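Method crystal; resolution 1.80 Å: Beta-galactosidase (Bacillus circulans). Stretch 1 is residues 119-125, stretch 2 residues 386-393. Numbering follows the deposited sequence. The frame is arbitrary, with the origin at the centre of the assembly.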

ATOM      1  N   PRO A 119       8.807  -6.399  -4.757  1.00 18.19           N
ATOM      2  CA  PRO A 119       9.589  -5.341  -5.385  1.00 16.32           C
ATOM      3  C   PRO A 119       9.383  -5.296  -6.866  1.00 15.06           C
ATOM      4  O   PRO A 119       9.268  -6.310  -7.400  1.00 16.45           O
ATOM      5  CB  PRO A 119      11.024  -5.764  -5.120  1.00 17.62           C
ATOM      6  CG  PRO A 119      10.956  -6.746  -4.061  1.00 21.78           C
ATOM      7  CD  PRO A 119       9.657  -7.407  -4.136  1.00 18.28           C
ATOM      8  N   TYR A 120       9.467  -4.141  -7.484  1.00 16.35           N
ATOM      9  CA  TYR A 120       9.121  -3.932  -8.874  1.00 16.65           C
ATOM     10  C   TYR A 120      10.068  -4.790  -9.707  1.00 16.61           C
ATOM     11  O   TYR A 120       9.716  -5.255 -10.714  1.00 16.01           O
ATOM     12  CB  TYR A 120       9.232  -2.465  -9.273  1.00 13.28           C
ATOM     13  CG  TYR A 120      10.629  -2.069  -9.543  1.00 14.66           C
ATOM     14  CD1 TYR A 120      11.105  -2.004 -10.823  1.00 17.20           C
ATOM     15  CD2 TYR A 120      11.506  -1.812  -8.531  1.00 16.19           C
ATOM     16  CE1 TYR A 120      12.395  -1.674 -11.082  1.00 19.67           C
ATOM     17  CE2 TYR A 120      12.812  -1.480  -8.807  1.00 16.16           C
ATOM     18  CZ  TYR A 120      13.247  -1.417 -10.087  1.00 18.19           C
ATOM     19  OH  TYR A 120      14.532  -1.094 -10.315  1.00 20.80           O
ATOM     20  N   TRP A 121      11.270  -4.965  -9.217  1.00 15.85           N
ATOM     21  CA  TRP A 121      12.321  -5.633  -9.945  1.00 16.92           C
ATOM     22  C   TRP A 121      12.168  -7.122 -10.146  1.00 17.24           C
ATOM     23  O   TRP A 121      12.903  -7.675 -10.911  1.00 16.42           O
ATOM     24  CB  TRP A 121      13.730  -5.269  -9.465  1.00 20.00           C
ATOM     25  CG  TRP A 121      13.972  -5.534  -8.120  1.00 20.00           C
ATOM     26  CD1 TRP A 121      13.872  -4.677  -7.145  1.00 20.00           C
ATOM     27  CD2 TRP A 121      14.320  -6.768  -7.544  1.00 20.00           C
ATOM     28  NE1 TRP A 121      14.147  -5.246  -5.973  1.00 20.00           N
ATOM     29  CE2 TRP A 121      14.428  -6.559  -6.183  1.00 20.00           C
ATOM     30  CE3 TRP A 121      14.567  -8.025  -8.047  1.00 20.00           C
ATOM     31  CZ2 TRP A 121      14.770  -7.559  -5.310  1.00 20.00           C
ATOM     32  CZ3 TRP A 121      14.882  -9.007  -7.202  1.00 20.00           C
ATOM     33  CH2 TRP A 121      14.978  -8.787  -5.832  1.00 20.00           C
ATOM     34  N   LEU A 122      11.229  -7.736  -9.455  1.00 16.21           N
ATOM     35  CA  LEU A 122      10.903  -9.094  -9.757  1.00 17.74           C
ATOM     36  C   LEU A 122      10.438  -9.187 -11.199  1.00 18.22           C
ATOM     37  O   LEU A 122      10.666 -10.148 -11.846  1.00 20.11           O
ATOM     38  CB  LEU A 122       9.816  -9.637  -8.844  1.00 20.00           C
ATOM     39  CG  LEU A 122      10.235  -9.828  -7.396  1.00 20.00           C
ATOM     40  CD1 LEU A 122       9.190 -10.466  -6.486  1.00 20.00           C
ATOM     41  CD2 LEU A 122      11.518 -10.492  -7.288  1.00 20.00           C
ATOM     42  N   LEU A 123       9.762  -8.172 -11.668  1.00 16.47           N
ATOM     43  CA  LEU A 123       9.149  -8.243 -12.978  1.00 18.68           C
ATOM     44  C   LEU A 123      10.163  -8.466 -14.127  1.00 20.25           C
ATOM     45  O   LEU A 123       9.797  -8.901 -15.182  1.00 25.03           O
ATOM     46  CB  LEU A 123       8.263  -7.051 -13.240  1.00 18.68           C
ATOM     47  CG  LEU A 123       6.930  -7.125 -12.522  1.00 17.37           C
ATOM     48  CD1 LEU A 123       6.289  -5.806 -12.432  1.00 15.07           C
ATOM     49  CD2 LEU A 123       6.020  -8.101 -13.147  1.00 19.07           C
ATOM     50  N   THR A 124      11.411  -8.150 -13.900  1.00 19.33           N
ATOM     51  CA  THR A 124      12.398  -8.255 -14.957  1.00 22.00           C
ATOM     52  C   THR A 124      13.352  -9.450 -14.783  1.00 22.85           C
ATOM     53  O   THR A 124      14.323  -9.559 -15.461  1.00 21.77           O
ATOM     54  CB  THR A 124      13.153  -6.958 -15.131  1.00 24.37           C
ATOM     55  OG1 THR A 124      13.843  -6.639 -13.935  1.00 24.34           O
ATOM     56  CG2 THR A 124      12.176  -5.865 -15.480  1.00 24.12           C
ATOM     57  N   VAL A 125      13.022 -10.327 -13.842  1.00 20.34           N
ATOM     58  CA  VAL A 125      13.820 -11.503 -13.648  1.00 21.99           C
ATOM     59  C   VAL A 125      13.454 -12.518 -14.725  1.00 20.58           C
ATOM     60  O   VAL A 125      12.347 -12.906 -14.826  1.00 19.74           O
ATOM     61  CB  VAL A 125      13.602 -12.126 -12.258  1.00 20.92           C
ATOM     62  CG1 VAL A 125      14.441 -13.310 -12.125  1.00 18.01           C
ATOM     63  CG2 VAL A 125      13.934 -11.165 -11.210  1.00 20.01           C
ATOM     64  N   MET A 386       8.127   0.472 -17.441  1.00 15.69           N
ATOM     65  CA  MET A 386       9.041   1.277 -16.646  1.00 15.42           C
ATOM     66  C   MET A 386      10.048   0.461 -15.850  1.00 15.61           C
ATOM     67  O   MET A 386      11.071   0.904 -15.531  1.00 17.79           O
ATOM     68  CB  MET A 386       8.273   2.248 -15.726  1.00 16.23           C
ATOM     69  CG  MET A 386       7.539   1.581 -14.684  1.00 18.29           C
ATOM     70  SD  MET A 386       6.933   2.798 -13.491  1.00 17.71           S
ATOM     71  CE  MET A 386       6.041   3.907 -14.493  1.00 18.93           C
ATOM     72  N   GLU A 387       9.686  -0.755 -15.513  1.00 16.00           N
ATOM     73  CA  GLU A 387      10.562  -1.606 -14.748  1.00 16.72           C
ATOM     74  C   GLU A 387      11.879  -1.881 -15.509  1.00 18.43           C
ATOM     75  O   GLU A 387      12.908  -2.102 -14.921  1.00 16.39           O
ATOM     76  CB  GLU A 387       9.869  -2.900 -14.409  1.00 18.20           C
ATOM     77  CG  GLU A 387       8.639  -2.742 -13.599  1.00 18.94           C
ATOM     78  CD  GLU A 387       7.380  -2.555 -14.399  1.00 22.62           C
ATOM     79  OE1 GLU A 387       7.496  -2.625 -15.592  1.00 20.94           O
ATOM     80  OE2 GLU A 387       6.306  -2.356 -13.828  1.00 19.61           O
ATOM     81  N   LYS A 388      11.766  -1.918 -16.810  1.00 16.99           N
ATOM     82  CA  LYS A 388      12.917  -2.189 -17.683  1.00 20.29           C
ATOM     83  C   LYS A 388      13.907  -1.041 -17.727  1.00 20.50           C
ATOM     84  O   LYS A 388      14.994  -1.195 -18.228  1.00 20.27           O
ATOM     85  CB  LYS A 388      12.502  -2.564 -19.102  1.00 19.73           C
ATOM     86  CG  LYS A 388      11.764  -3.822 -19.189  1.00 23.97           C
ATOM     87  CD  LYS A 388      12.606  -4.989 -19.213  1.00 39.57           C
ATOM     88  CE  LYS A 388      13.440  -5.075 -20.453  1.00 42.90           C
ATOM     89  NZ  LYS A 388      14.410  -6.216 -20.420  1.00 46.98           N
ATOM     90  N   TYR A 389      13.449   0.121 -17.301  1.00 16.44           N
ATOM     91  CA  TYR A 389      14.261   1.294 -17.253  1.00 18.19           C
ATOM     92  C   TYR A 389      14.756   1.506 -15.810  1.00 16.48           C
ATOM     93  O   TYR A 389      15.321   2.472 -15.536  1.00 18.88           O
ATOM     94  CB  TYR A 389      13.530   2.509 -17.781  1.00 15.95           C
ATOM     95  CG  TYR A 389      13.054   2.404 -19.213  1.00 14.82           C
ATOM     96  CD1 TYR A 389      13.948   2.300 -20.250  1.00 21.10           C
ATOM     97  CD2 TYR A 389      11.744   2.430 -19.523  1.00 15.63           C
ATOM     98  CE1 TYR A 389      13.534   2.210 -21.520  1.00 17.00           C
ATOM     99  CE2 TYR A 389      11.329   2.354 -20.800  1.00 16.68           C
ATOM    100  CZ  TYR A 389      12.250   2.240 -21.817  1.00 18.97           C
ATOM    101  OH  TYR A 389      11.884   2.136 -23.121  1.00 16.12           O
ATOM    102  N   GLY A 390      14.528   0.536 -14.958  1.00 16.69           N
ATOM    103  CA  GLY A 390      14.883   0.626 -13.567  1.00 17.16           C
ATOM    104  C   GLY A 390      13.987   1.429 -12.660  1.00 17.66           C
ATOM    105  O   GLY A 390      14.438   1.884 -11.662  1.00 16.86           O
ATOM    106  N   GLN A 391      12.725   1.570 -13.024  1.00 15.89           N
ATOM    107  CA  GLN A 391      11.825   2.417 -12.287  1.00 17.72           C
ATOM    108  C   GLN A 391      10.649   1.704 -11.619  1.00 18.71           C
ATOM    109  O   GLN A 391       9.861   1.105 -12.271  1.00 17.70           O
ATOM    110  CB  GLN A 391      11.238   3.492 -13.207  1.00 15.71           C
ATOM    111  CG  GLN A 391      10.358   4.487 -12.466  1.00 17.74           C
ATOM    112  CD  GLN A 391       9.626   5.438 -13.357  1.00 17.94           C
ATOM    113  OE1 GLN A 391       9.835   5.454 -14.540  1.00 18.20           O
ATOM    114  NE2 GLN A 391       8.768   6.246 -12.775  1.00 16.69           N
ATOM    115  N   ALA A 392      10.563   1.803 -10.309  1.00 16.17           N
ATOM    116  CA  ALA A 392       9.468   1.208  -9.574  1.00 17.31           C
ATOM    117  C   ALA A 392       8.172   1.959  -9.607  1.00 18.35           C
ATOM    118  O   ALA A 392       7.190   1.447  -9.965  1.00 19.67           O
ATOM    119  CB  ALA A 392       9.875   1.006  -8.115  1.00 13.55           C
ATOM    120  N   TYR A 393       8.243   3.215  -9.215  1.00 16.96           N
ATOM    121  CA  TYR A 393       7.066   4.032  -8.977  1.00 15.25           C
ATOM    122  C   TYR A 393       7.048   5.389  -9.703  1.00 15.98           C
ATOM    123  O   TYR A 393       8.041   5.894 -10.055  1.00 15.75           O
ATOM    124  CB  TYR A 393       6.838   4.259  -7.487  1.00 16.98           C
ATOM    125  CG  TYR A 393       7.116   3.119  -6.546  1.00 15.89           C
ATOM    126  CD1 TYR A 393       6.388   1.968  -6.587  1.00 17.66           C
ATOM    127  CD2 TYR A 393       8.069   3.232  -5.561  1.00 14.91           C
ATOM    128  CE1 TYR A 393       6.615   0.954  -5.728  1.00 16.23           C
ATOM    129  CE2 TYR A 393       8.340   2.212  -4.735  1.00 16.72           C
ATOM    130  CZ  TYR A 393       7.607   1.076  -4.776  1.00 18.53           C
ATOM    131  OH  TYR A 393       7.876   0.059  -3.968  1.00 19.59           O
TER
HETATM  132  O   HOH W   1       9.232  -2.031  -5.787  1.00 17.69           O

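This is a small packing contact between two short 3-10 turns and their flanking loops, built around one aromatic ring and closed without a direct hydrogen bond from stretch to stretch. Tyr-120 supplies that ring. Its CA-to-CB bond points toward the other stretch, and with chi1 in the p well the ring lies against the backbone leading out of the second turn. Ala-392 CA and Gln-391 C sit over one face, and the methyl packs tightly, with Tyr-120 CD2 3.3 Å from Ala-392 CB. The backbones are near here as well: the CA atoms of Tyr-120 and Ala-392 are 5.2 Å apart. At the ring edge lies the aliphatic part of Glu-387, whose CG is 3.8 Å from Tyr-120 CD1; its carboxylate atom OE2 is hydrogen-bonded elsewhere in the structure, so that oxygen is satisfied. Farther along, Thr-124 CG2 comes within 3.9 Å of both Glu-387 CB and Lys-388 CD, extending the packing beyond the ring. The turns are held internally, by Leu-123 N to Tyr-120 O at 3.1 Å and Gly-390 N to Glu-387 O at 3.1 Å. One water bridges the stretches, accepting from Tyr-120 N at 2.7 Å and hydrogen-bonding Tyr-393 OH at 3.1 Å.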